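Long-range contact in mandelate racemase / muconate lactonizing enzyme family protein (PDB 4DXK), which belongs to the mandelate racemase subgroup of the enolase superfamily and probably works as a metal-dependent lyase or racemase: residues A[212-217]-A[237-242]. Numbering follows the deposited sequence. Where two conformers were deposited one is given.
With NA (sodium ion), chain C.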
loop_
_atom_site.group_PDB
_atom_site.type_symbol
_atom_site.label_atom_id
_atom_site.label_comp_id
_atom_site.label_asym_id
_atom_site.label_seq_id
_atom_site.Cartn_x
_atom_site.Cartn_y
_atom_site.Cartn_z
ATOM N N ASP A 212 -30.937 -11.194 -18.122
ATOM C CA ASP A 212 -29.889 -10.366 -17.521
ATOM C C ASP A 212 -30.269 -8.901 -17.727
ATOM O O ASP A 212 -30.669 -8.520 -18.832
ATOM C CB ASP A 212 -28.528 -10.630 -18.174
ATOM C CG ASP A 212 -28.026 -12.047 -17.954
ATOM O OD1 ASP A 212 -28.197 -12.580 -16.834
ATOM O OD2 ASP A 212 -27.453 -12.609 -18.908
ATOM N N ILE A 213 -30.169 -8.091 -16.678
ATOM C CA ILE A 213 -30.485 -6.676 -16.797
ATOM C C ILE A 213 -29.221 -5.862 -16.582
ATOM O O ILE A 213 -28.668 -5.820 -15.472
ATOM C CB ILE A 213 -31.550 -6.207 -15.778
ATOM C CG1 ILE A 213 -32.800 -7.090 -15.837
ATOM C CG2 ILE A 213 -31.910 -4.747 -16.034
ATOM C CD1 ILE A 213 -33.818 -6.776 -14.745
ATOM N N MET A 214 -28.766 -5.223 -17.653
ATOM C CA MET A 214 -27.638 -4.305 -17.597
ATOM C C MET A 214 -28.153 -2.911 -17.286
ATOM O O MET A 214 -29.219 -2.520 -17.772
ATOM C CB MET A 214 -26.925 -4.285 -18.942
ATOM C CG MET A 214 -26.266 -5.601 -19.287
ATOM S SD MET A 214 -26.432 -5.959 -21.031
ATOM C CE MET A 214 -25.587 -7.539 -21.114
ATOM N N VAL A 215 -27.409 -2.158 -16.479
ATOM C CA VAL A 215 -27.805 -0.799 -16.156
ATOM C C VAL A 215 -26.773 0.156 -16.708
ATOM O O VAL A 215 -25.574 0.038 -16.424
ATOM C CB VAL A 215 -27.929 -0.589 -14.655
ATOM C CG1 VAL A 215 -28.551 0.772 -14.384
ATOM C CG2 VAL A 215 -28.769 -1.695 -14.032
ATOM N N GLU A 216 -27.256 1.092 -17.504
ATOM C CA GLU A 216 -26.452 2.147 -18.079
ATOM C C GLU A 216 -26.679 3.424 -17.278
ATOM O O GLU A 216 -27.830 3.773 -17.011
ATOM C CB GLU A 216 -26.940 2.372 -19.507
ATOM C CG GLU A 216 -26.461 3.639 -20.108
ATOM C CD GLU A 216 -25.021 3.522 -20.473
ATOM O OE1 GLU A 216 -24.159 3.916 -19.658
ATOM O OE2 GLU A 216 -24.762 2.987 -21.567
ATOM N N PHE A 217 -25.606 4.121 -16.909
ATOM C CA PHE A 217 -25.710 5.397 -16.195
ATOM C C PHE A 217 -25.183 6.594 -16.974
ATOM O O PHE A 217 -25.319 7.733 -16.528
ATOM C CB PHE A 217 -24.978 5.325 -14.855
ATOM C CG PHE A 217 -25.588 4.364 -13.880
ATOM C CD1 PHE A 217 -26.733 4.712 -13.170
ATOM C CD2 PHE A 217 -25.029 3.106 -13.670
ATOM C CE1 PHE A 217 -27.289 3.838 -12.256
ATOM C CE2 PHE A 217 -25.593 2.225 -12.758
ATOM C CZ PHE A 217 -26.721 2.598 -12.045
ATOM N N GLN A 237 -30.760 -8.085 -8.775
ATOM C CA GLN A 237 -29.779 -8.956 -9.424
ATOM C C GLN A 237 -29.310 -8.390 -10.764
ATOM O O GLN A 237 -29.376 -9.063 -11.791
ATOM C CB GLN A 237 -30.352 -10.364 -9.633
ATOM C CG GLN A 237 -30.777 -11.062 -8.345
ATOM C CD GLN A 237 -32.210 -10.752 -7.941
ATOM O OE1 GLN A 237 -33.112 -10.686 -8.783
ATOM N NE2 GLN A 237 -32.426 -10.562 -6.644
ATOM N N THR A 238 -28.845 -7.146 -10.748
ATOM C CA THR A 238 -28.365 -6.513 -11.967
ATOM C C THR A 238 -27.076 -7.170 -12.466
ATOM O O THR A 238 -26.299 -7.716 -11.683
ATOM C CB THR A 238 -28.182 -5.010 -11.762
ATOM O OG1 THR A 238 -27.342 -4.789 -10.622
ATOM C CG2 THR A 238 -29.532 -4.347 -11.530
ATOM N N PHE A 239 -26.867 -7.126 -13.775
ATOM C CA PHE A 239 -25.764 -7.847 -14.400
ATOM C C PHE A 239 -24.478 -7.025 -14.432
ATOM O O PHE A 239 -23.395 -7.537 -14.145
ATOM C CB PHE A 239 -26.165 -8.251 -15.815
ATOM C CG PHE A 239 -25.188 -9.167 -16.489
ATOM C CD1 PHE A 239 -25.042 -10.480 -16.066
ATOM C CD2 PHE A 239 -24.415 -8.717 -17.551
ATOM C CE1 PHE A 239 -24.147 -11.338 -16.695
ATOM C CE2 PHE A 239 -23.526 -9.568 -18.191
ATOM C CZ PHE A 239 -23.385 -10.878 -17.756
ATOM N N TRP A 240 -24.600 -5.754 -14.801
ATOM C CA TRP A 240 -23.471 -4.832 -14.732
ATOM C C TRP A 240 -23.962 -3.414 -14.529
ATOM O O TRP A 240 -25.125 -3.114 -14.821
ATOM C CB TRP A 240 -22.537 -4.987 -15.940
ATOM C CG TRP A 240 -22.899 -4.375 -17.283
ATOM C CD1 TRP A 240 -23.419 -3.128 -17.547
ATOM C CD2 TRP A 240 -22.650 -4.981 -18.557
ATOM N NE1 TRP A 240 -23.514 -2.938 -18.914
ATOM C CE2 TRP A 240 -23.038 -4.058 -19.548
ATOM C CE3 TRP A 240 -22.143 -6.222 -18.952
ATOM C CZ2 TRP A 240 -22.948 -4.350 -20.916
ATOM C CZ3 TRP A 240 -22.028 -6.494 -20.304
ATOM C CH2 TRP A 240 -22.434 -5.566 -21.267
ATOM N N HIS A 241 -23.087 -2.560 -14.007
ATOM C CA HIS A 241 -23.376 -1.144 -13.803
ATOM C C HIS A 241 -22.392 -0.365 -14.643
ATOM O O HIS A 241 -21.193 -0.296 -14.325
ATOM C CB HIS A 241 -23.256 -0.762 -12.326
ATOM C CG HIS A 241 -24.335 -1.348 -11.470
ATOM N ND1 HIS A 241 -24.362 -1.199 -10.098
ATOM C CD2 HIS A 241 -25.427 -2.085 -11.785
ATOM C CE1 HIS A 241 -25.419 -1.822 -9.607
ATOM N NE2 HIS A 241 -26.079 -2.374 -10.610
ATOM N N GLU A 242 -22.894 0.192 -15.739
ATOM C CA GLU A 242 -22.048 0.778 -16.772
ATOM C C GLU A 242 -21.899 2.279 -16.580
ATOM O O GLU A 242 -22.891 3.005 -16.423
ATOM C CB GLU A 242 -22.653 0.475 -18.141
ATOM C CG GLU A 242 -21.837 0.971 -19.331
ATOM C CD GLU A 242 -22.411 0.491 -20.652
ATOM O OE1 GLU A 242 -23.169 -0.501 -20.663
ATOM O OE2 GLU A 242 -22.129 1.119 -21.697
HETATM NA NA NA C . -23.022 2.921 -22.850
HETATM O O HOH W 1 -29.258 -9.576 -14.383
HETATM O O HOH W 2 -22.187 4.425 -21.283
HETATM O O HOH W 3 -23.836 4.792 -24.030
#
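Val215 sits between Trp240 and Glu242 in parallel pairing, its N giving a hydrogen bond to Trp240 O (3.0 Å) and its O taking one from Glu242 N (2.8 Å); strands 212-216 and 240-242, neighbours in the enolase-superfamily barrel, have axes 20° apart. Helix 223-232 links them in a beta-alpha-beta crossover. Inside the barrel, Met214 lies over one face of the Trp240 indole: CG stands 3.7 Å from the centroid of the five-membered ring, a CH-pi contact, and SD follows over the six-membered ring in a Met-aromatic contact. Trp240 NE1 gives a bent bond to Glu242 OE1 on the anti side of that carboxylate; Lys172 makes a salt bridge to the same oxygen. On the helix-facing side, Phe217 turns its ring edge to the face of His241, planes at 86°, while Thr238 OG1 and His241 NE2 share a hydrogen bond. Both strands end at the metal. Glu216 and Glu242, with Glu268, bind sodium; water 2 bridges the ion and Glu216 OE1, which also accepts the His218 N-H. Glu216 OE2 (2.2 Å from sodium) and Glu242 OE2 (2.3 Å) lie 3.2 Å apart without a hydrogen bond, carboxylate planes at 60°.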